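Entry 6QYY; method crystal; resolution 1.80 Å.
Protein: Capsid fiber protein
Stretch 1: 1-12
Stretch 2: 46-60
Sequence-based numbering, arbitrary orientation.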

# COMPACT_ATOMS: atom_id res chain seq x y z
N MET A 1 -0.83 12.26 7.91
CA MET A 1 -0.86 10.88 8.37
C MET A 1 0.57 10.35 8.41
O MET A 1 0.97 9.55 7.58
N MET A 2 1.34 10.83 9.38
CA MET A 2 2.72 10.42 9.55
C MET A 2 2.83 9.53 10.78
O MET A 2 2.13 9.73 11.77
N VAL A 3 3.71 8.53 10.69
CA VAL A 3 4.02 7.64 11.80
C VAL A 3 5.54 7.67 11.98
O VAL A 3 6.28 7.53 11.00
N SER A 4 6.00 7.88 13.21
CA SER A 4 7.43 8.06 13.46
C SER A 4 7.93 7.08 14.51
O SER A 4 7.18 6.66 15.41
N PHE A 5 9.22 6.74 14.40
CA PHE A 5 9.92 5.94 15.39
C PHE A 5 11.41 6.28 15.35
O PHE A 5 11.91 6.84 14.37
N THR A 6 12.10 5.95 16.43
CA THR A 6 13.53 6.25 16.51
C THR A 6 14.32 5.02 16.10
O THR A 6 13.96 3.88 16.43
N ALA A 7 15.38 5.25 15.33
CA ALA A 7 16.25 4.20 14.85
C ALA A 7 17.68 4.66 15.03
O ALA A 7 17.95 5.84 15.24
N ARG A 8 18.61 3.72 14.94
CA ARG A 8 20.03 4.02 14.94
C ARG A 8 20.60 3.60 13.59
O ARG A 8 20.27 2.52 13.10
N ALA A 9 21.42 4.45 12.99
CA ALA A 9 22.06 4.10 11.73
C ALA A 9 23.18 3.11 12.01
O ALA A 9 24.12 3.42 12.75
N LYS A 10 23.11 1.93 11.41
CA LYS A 10 24.18 0.96 11.60
C LYS A 10 25.33 1.17 10.63
O LYS A 10 26.42 0.64 10.86
N SER A 11 25.12 1.95 9.58
CA SER A 11 26.17 2.42 8.69
C SER A 11 25.68 3.75 8.14
O SER A 11 24.53 4.13 8.34
N ASN A 12 26.57 4.47 7.46
CA ASN A 12 26.17 5.79 6.98
C ASN A 12 24.99 5.68 6.03
O ASN A 12 24.94 4.79 5.18
N ASP A 46 20.15 12.48 5.69
CA ASP A 46 21.44 11.83 5.82
C ASP A 46 21.70 11.57 7.30
O ASP A 46 21.53 12.46 8.13
N VAL A 47 22.09 10.34 7.65
CA VAL A 47 22.38 9.98 9.04
C VAL A 47 23.77 9.35 9.11
O VAL A 47 24.09 8.46 8.32
N ASP A 48 24.57 9.79 10.08
CA ASP A 48 25.91 9.23 10.24
C ASP A 48 25.84 7.94 11.05
O ASP A 48 25.02 7.78 11.96
N LYS A 49 26.74 7.01 10.71
CA LYS A 49 26.81 5.71 11.36
C LYS A 49 26.82 5.85 12.88
O LYS A 49 27.58 6.65 13.44
N GLY A 50 25.97 5.07 13.55
CA GLY A 50 25.86 5.09 14.98
C GLY A 50 25.01 6.20 15.57
O GLY A 50 24.80 6.22 16.78
N ASP A 51 24.50 7.12 14.75
CA ASP A 51 23.67 8.19 15.29
C ASP A 51 22.22 7.77 15.35
O ASP A 51 21.75 6.94 14.57
N LEU A 52 21.50 8.36 16.30
CA LEU A 52 20.06 8.21 16.33
C LEU A 52 19.43 9.08 15.25
O LEU A 52 20.01 10.07 14.79
N THR A 53 18.22 8.70 14.86
CA THR A 53 17.47 9.45 13.86
C THR A 53 16.00 9.13 14.04
O THR A 53 15.63 8.05 14.50
N GLN A 54 15.16 10.10 13.70
CA GLN A 54 13.72 9.89 13.71
C GLN A 54 13.29 9.53 12.30
O GLN A 54 13.49 10.31 11.37
N VAL A 55 12.72 8.34 12.15
CA VAL A 55 12.26 7.85 10.85
C VAL A 55 10.78 8.18 10.73
O VAL A 55 9.96 7.67 11.50
N ASN A 56 10.42 9.02 9.75
CA ASN A 56 9.03 9.41 9.56
C ASN A 56 8.47 8.68 8.35
O ASN A 56 8.94 8.88 7.23
N MET A 57 7.47 7.84 8.57
CA MET A 57 6.90 7.08 7.48
C MET A 57 5.53 7.63 7.11
O MET A 57 4.72 7.98 7.98
N TYR A 58 5.30 7.73 5.80
CA TYR A 58 4.16 8.35 5.16
C TYR A 58 3.40 7.34 4.31
O TYR A 58 3.94 6.29 3.96
N PRO A 59 2.14 7.63 3.97
CA PRO A 59 1.38 6.72 3.09
C PRO A 59 2.12 6.45 1.78
O PRO A 59 2.83 7.31 1.25
N LEU A 60 1.96 5.23 1.29
CA LEU A 60 2.73 4.74 0.15
C LEU A 60 2.03 5.07 -1.16
O LEU A 60 0.89 4.65 -1.40

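The most unusual feature of this contact lies where the antiparallel ladder ends: side chains there join the backbone in binding main-chain atoms of the Asp48–Asp51 type II turn. Asn12 (chi1 m) accepts a hydrogen bond at OD1 from Lys49 N (2.8 Å), while Arg8, extended through chi1 t and chi2 t before bending at chi3 m, donates from NH1 to Gly50 O (3.0 Å). Gly50 also gives its N to Ala9 O (2.6 Å); its positive phi by itself favours glycine.

Between Val3–Arg8 and Leu52–Met57 the side chains alternate between two faces. Val3, Phe5 and Ala7 share one with Met57, Val55 and Thr53, and this face is largely apolar. Phe5 (chi1 p) sets its ring so that Val55 CB lies over one face, 4.0 Å from the centroid, a CH-pi contact; Met57 (m, t, p) brings SD to the ring edge, 3.7 Å from Phe5 CE2. Beta-branched Val55 (t) also reaches the small Ala7, its CG2 3.8 Å from Ala7 CB. Farther along, Ala9 points toward the other stretch, and its methyl CB fits 3.6 Å from Val47 CG1.

The other face, bearing Ser4, Thr6 and Arg8 opposite Asn56, Gln54 and Leu52, is more exposed and more polar. Ser4 (m) is short enough to donate directly from OG to Asn56 OD1 (2.7 Å), which also accepts a weak bond from Gln54 NE2 (3.3 Å). Leu52 (m, t) lays CD2 over one face of the Arg8 guanidinium, 3.5 Å from NH2, leaving the group's edge free to meet Gly50 O.

At the other end, the long, unbranched Met2 (t, t, p) packs CB 3.6 Å from Tyr58 CE1. One water donates to both Met1 O (2.9 Å) and Met57 O (2.6 Å), bridging two carbonyls that cannot bond each other.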

# COMPACT_ATOMS: atom_id res chain seq x y z
CB MET A 1 -1.75 10.03 7.45
CG MET A 1 -1.91 8.56 7.87
SD MET A 1 -2.27 8.31 9.62
CE MET A 1 -3.96 8.91 9.73
CB MET A 2 3.64 11.63 9.69
CG MET A 2 5.01 11.32 10.30
SD MET A 2 5.92 12.81 10.73
CE MET A 2 5.39 13.09 12.42
CB VAL A 3 3.52 6.21 11.52
CG1 VAL A 3 4.16 5.21 12.45
CG2 VAL A 3 1.99 6.14 11.62
CB SER A 4 7.76 9.48 13.93
OG SER A 4 7.06 10.43 13.16
CB PHE A 5 9.68 4.43 15.19
CG PHE A 5 10.34 3.84 13.95
CD1 PHE A 5 11.58 3.22 14.04
CD2 PHE A 5 9.68 3.84 12.73
CE1 PHE A 5 12.18 2.64 12.92
CE2 PHE A 5 10.27 3.27 11.60
CZ PHE A 5 11.52 2.68 11.69
CB THR A 6 13.89 6.71 17.92
OG1 THR A 6 13.27 7.98 18.14
CG2 THR A 6 15.42 6.87 18.08
CB ALA A 7 15.96 3.86 13.39
CB ARG A 8 20.76 3.30 16.09
CG ARG A 8 22.22 3.68 16.21
CD ARG A 8 22.88 3.08 17.46
NE ARG A 8 22.14 3.33 18.70
CZ ARG A 8 22.28 4.41 19.47
NH1 ARG A 8 23.12 5.38 19.12
NH2 ARG A 8 21.58 4.53 20.58
CB ALA A 9 22.60 5.35 11.05
CB LYS A 10 23.62 -0.46 11.50
CG LYS A 10 23.74 -1.17 10.18
CD LYS A 10 23.51 -2.66 10.41
CE LYS A 10 23.74 -3.49 9.16
NZ LYS A 10 23.79 -4.95 9.45
CB SER A 11 26.45 1.41 7.58
OG SER A 11 25.24 0.98 7.00
CB ASN A 12 27.35 6.49 6.31
CG ASN A 12 28.46 6.85 7.29
OD1 ASN A 12 28.20 7.47 8.33
ND2 ASN A 12 29.69 6.49 6.95
CB ASP A 46 22.51 12.75 5.22
CG ASP A 46 23.89 12.11 5.12
OD1 ASP A 46 24.51 11.81 6.17
OD2 ASP A 46 24.39 11.97 3.98
CB VAL A 47 21.35 9.00 9.63
CG1 VAL A 47 21.61 8.83 11.14
CG2 VAL A 47 19.91 9.48 9.37
CB ASP A 48 26.83 10.23 10.92
CG ASP A 48 26.98 11.52 10.12
OD1 ASP A 48 26.70 11.51 8.90
OD2 ASP A 48 27.38 12.55 10.72
CB LYS A 49 28.07 4.97 10.90
CG LYS A 49 28.48 3.81 11.80
CD LYS A 49 29.41 2.85 11.07
CE LYS A 49 30.21 2.01 12.05
NZ LYS A 49 31.00 0.96 11.37
CB ASP A 51 23.78 9.45 14.44
CG ASP A 51 25.04 10.26 14.74
OD1 ASP A 51 25.82 9.85 15.63
OD2 ASP A 51 25.24 11.31 14.09
CB LEU A 52 19.49 8.59 17.69
CG LEU A 52 19.93 7.67 18.81
CD1 LEU A 52 19.58 8.29 20.14
CD2 LEU A 52 19.26 6.33 18.63
CB THR A 53 17.92 9.12 12.42
OG1 THR A 53 17.33 10.05 11.51
CG2 THR A 53 17.52 7.71 12.03
CB GLN A 54 12.99 11.14 14.22
CG GLN A 54 11.48 11.03 14.09
CD GLN A 54 10.74 11.71 15.23
OE1 GLN A 54 11.22 11.73 16.37
NE2 GLN A 54 9.57 12.25 14.93
CB VAL A 55 12.48 6.33 10.71
CG1 VAL A 55 11.99 5.86 9.33
CG2 VAL A 55 13.94 5.96 10.94
CB ASN A 56 8.91 10.93 9.38
CG ASN A 56 9.44 11.70 10.58
OD1 ASN A 56 9.17 11.35 11.73
ND2 ASN A 56 10.23 12.73 10.32
CB MET A 57 6.84 5.57 7.80
CG MET A 57 8.20 4.92 7.96
SD MET A 57 8.13 3.27 8.59
CE MET A 57 7.45 2.53 7.10
CB TYR A 58 4.63 9.51 4.26
CG TYR A 58 5.07 10.71 5.08
CD1 TYR A 58 4.13 11.62 5.54
CD2 TYR A 58 6.41 10.89 5.43
CE1 TYR A 58 4.51 12.71 6.32
CE2 TYR A 58 6.80 12.00 6.21
CZ TYR A 58 5.84 12.90 6.65
OH TYR A 58 6.18 13.99 7.42
CB PRO A 59 0.07 7.48 2.85
CG PRO A 59 -0.11 8.31 4.10
CD PRO A 59 1.30 8.73 4.48
CB LEU A 60 2.93 3.23 0.26
CG LEU A 60 3.54 2.73 1.57
CD1 LEU A 60 3.38 1.21 1.66
CD2 LEU A 60 5.01 3.14 1.65
O HOH W 1 2.34 7.02 7.61